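Local coordinates for protein geranylgeranyl pyrophosphate synthase (Corynebacterium glutamicum, PDB 3LMD) that probably condenses isopentenyl diphosphate with allylic diphosphates to make long-chain isoprenyl diphosphates, with magnesium as cofactor, at residues Y113-M118 / R197-V202. Residues are numbered along the deposited sequence; the frame is centred on the assembly and turned at random. Where two conformers were deposited one is given.
Sequences YHDDVM and REKTGV
D115 and K199 reach toward each other from opposite directions and alone join segments 113-118 and 197-202. Their CA atoms, the nearest pair, lie 10.2 Å apart, a separation spanned mostly by the length of the lysine. D115 OD2 and K199 NZ form a long salt bridge of 3.6 Å, without a hydrogen bond. D115 OD1 is farther from K199 NZ, at 4.1 Å, and the ammonium lies nearer OD2. It is raised well out of the carboxylate plane, obliquely to one side, and K199 CE follows it to 3.7 Å from D115 OD2. The lysine leaves its helix with CG beside the backbone N and anti to the carbonyl carbon (chi1 -80°); a bend at chi3 (72°) then turns an otherwise extended chain and carries NZ to the aspartate. D115 OD1 accepts a hydrogen bond from Q176 NE2, while K199 NZ forms a salt bridge with E179 OE1, so each charged end has a further partner on helix 159-181. Behind K199, E198 OE2 meets R197 NH2 at 3.2 Å in a salt bridge with a weak, strongly bent hydrogen bond (125°), and E198 OE1 pairs with R178. Here helix 188-214 widens into a pi-type turn, V202 N weakly bonding R197 O at 3.0 Å. D115 and D119, whose side chains are neighbours, bind a calcium ion in a structure of this protein, though no metal is bound to this chain here. D115 opens the DDxxD motif, the first aspartate-rich motif of all-helical trans-prenyltransferases; K199-T200 matches the Lys-Thr pair of relatives, in which that motif with its metal ions and the lysine bind the allylic diphosphate.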
loop_
_atom_site.group_PDB
_atom_site.type_symbol
_atom_site.label_atom_id
_atom_site.label_comp_id
_atom_site.label_asym_id
_atom_site.label_seq_id
_atom_site.Cartn_x
_atom_site.Cartn_y
_atom_site.Cartn_z
ATOM N N TYR A 113 0.684 -4.201 9.764
ATOM C CA TYR A 113 0.677 -5.453 9.022
ATOM C C TYR A 113 1.921 -5.574 8.157
ATOM O O TYR A 113 2.526 -6.653 8.085
ATOM C CB TYR A 113 -0.608 -5.595 8.217
ATOM C CG TYR A 113 -1.812 -5.545 9.130
ATOM C CD1 TYR A 113 -1.642 -5.585 10.519
ATOM C CD2 TYR A 113 -3.103 -5.454 8.632
ATOM C CE1 TYR A 113 -2.727 -5.536 11.395
ATOM C CE2 TYR A 113 -4.209 -5.413 9.503
ATOM C CZ TYR A 113 -4.007 -5.460 10.884
ATOM O OH TYR A 113 -5.072 -5.416 11.766
ATOM N N HIS A 114 2.359 -4.480 7.529
ATOM C CA HIS A 114 3.590 -4.549 6.722
ATOM C C HIS A 114 4.838 -4.612 7.598
ATOM O O HIS A 114 5.820 -5.263 7.255
ATOM C CB HIS A 114 3.694 -3.369 5.757
ATOM C CG HIS A 114 2.770 -3.468 4.581
ATOM N ND1 HIS A 114 1.801 -4.446 4.469
ATOM C CD2 HIS A 114 2.665 -2.706 3.467
ATOM C CE1 HIS A 114 1.143 -4.282 3.332
ATOM N NE2 HIS A 114 1.650 -3.235 2.705
ATOM N N ASP A 115 4.811 -3.910 8.719
ATOM C CA ASP A 115 5.905 -4.002 9.696
ATOM C C ASP A 115 6.100 -5.401 10.221
ATOM O O ASP A 115 7.228 -5.870 10.309
ATOM C CB ASP A 115 5.634 -3.115 10.903
ATOM C CG ASP A 115 6.328 -1.809 10.809
ATOM O OD1 ASP A 115 7.205 -1.683 9.932
ATOM O OD2 ASP A 115 6.007 -0.907 11.619
ATOM N N ASP A 116 5.012 -6.037 10.641
ATOM C CA ASP A 116 5.082 -7.375 11.230
ATOM C C ASP A 116 5.701 -8.399 10.268
ATOM O O ASP A 116 6.442 -9.288 10.689
ATOM C CB ASP A 116 3.706 -7.844 11.717
ATOM C CG ASP A 116 3.171 -7.016 12.902
ATOM O OD1 ASP A 116 3.852 -6.066 13.373
ATOM O OD2 ASP A 116 2.049 -7.322 13.365
ATOM N N VAL A 117 5.415 -8.273 8.979
ATOM C CA VAL A 117 5.995 -9.186 7.989
ATOM C C VAL A 117 7.521 -9.048 7.892
ATOM O O VAL A 117 8.236 -10.017 7.641
ATOM C CB VAL A 117 5.359 -8.996 6.600
ATOM C CG1 VAL A 117 6.220 -9.639 5.521
ATOM C CG2 VAL A 117 3.971 -9.587 6.584
ATOM N N MET A 118 8.020 -7.843 8.118
ATOM C CA MET A 118 9.456 -7.605 8.098
ATOM C C MET A 118 10.185 -7.930 9.413
ATOM O O MET A 118 11.246 -8.548 9.397
ATOM C CB MET A 118 9.709 -6.179 7.637
ATOM C CG MET A 118 8.965 -5.943 6.347
ATOM S SD MET A 118 9.255 -4.351 5.599
ATOM C CE MET A 118 8.879 -3.269 6.966
ATOM N N ARG A 197 10.622 9.927 14.541
ATOM C CA ARG A 197 9.831 11.026 13.939
ATOM C C ARG A 197 9.001 10.504 12.754
ATOM O O ARG A 197 7.815 10.841 12.607
ATOM C CB ARG A 197 10.751 12.150 13.458
ATOM C CG ARG A 197 10.019 13.357 12.867
ATOM C CD ARG A 197 11.019 14.449 12.369
ATOM N NE ARG A 197 12.080 13.863 11.544
ATOM C CZ ARG A 197 11.962 13.570 10.251
ATOM N NH1 ARG A 197 10.822 13.823 9.608
ATOM N NH2 ARG A 197 12.985 13.013 9.599
ATOM N N GLU A 198 9.625 9.693 11.893
ATOM C CA GLU A 198 8.951 9.179 10.685
ATOM C C GLU A 198 8.004 8.012 10.926
ATOM O O GLU A 198 6.872 8.011 10.440
ATOM C CB GLU A 198 9.977 8.785 9.612
ATOM C CG GLU A 198 10.763 10.003 9.120
ATOM C CD GLU A 198 12.027 9.607 8.371
ATOM O OE1 GLU A 198 12.457 8.449 8.494
ATOM O OE2 GLU A 198 12.609 10.470 7.694
ATOM N N LYS A 199 8.463 7.018 11.669
ATOM C CA LYS A 199 7.652 5.832 11.931
ATOM C C LYS A 199 6.496 6.081 12.863
ATOM O O LYS A 199 5.456 5.408 12.746
ATOM C CB LYS A 199 8.489 4.709 12.575
ATOM C CG LYS A 199 9.341 3.904 11.632
ATOM C CD LYS A 199 9.773 2.555 12.295
ATOM C CE LYS A 199 8.633 1.543 12.429
ATOM N NZ LYS A 199 9.157 0.231 13.006
ATOM N N THR A 200 6.677 6.985 13.825
ATOM C CA THR A 200 5.672 7.176 14.893
ATOM C C THR A 200 5.092 8.599 14.987
ATOM O O THR A 200 3.868 8.781 15.091
ATOM C CB THR A 200 6.259 6.850 16.290
ATOM O OG1 THR A 200 6.709 5.487 16.325
ATOM C CG2 THR A 200 5.209 7.058 17.384
ATOM N N GLY A 201 5.960 9.606 14.995
ATOM C CA GLY A 201 5.480 10.982 15.220
ATOM C C GLY A 201 4.529 11.456 14.133
ATOM O O GLY A 201 3.514 12.128 14.430
ATOM N N VAL A 202 4.839 11.144 12.861
ATOM C CA VAL A 202 4.116 11.838 11.781
ATOM C C VAL A 202 2.644 11.441 11.762
ATOM O O VAL A 202 1.788 12.229 11.345
ATOM C CB VAL A 202 4.679 11.626 10.320
ATOM C CG1 VAL A 202 6.006 12.347 10.121
ATOM C CG2 VAL A 202 4.732 10.118 9.956
#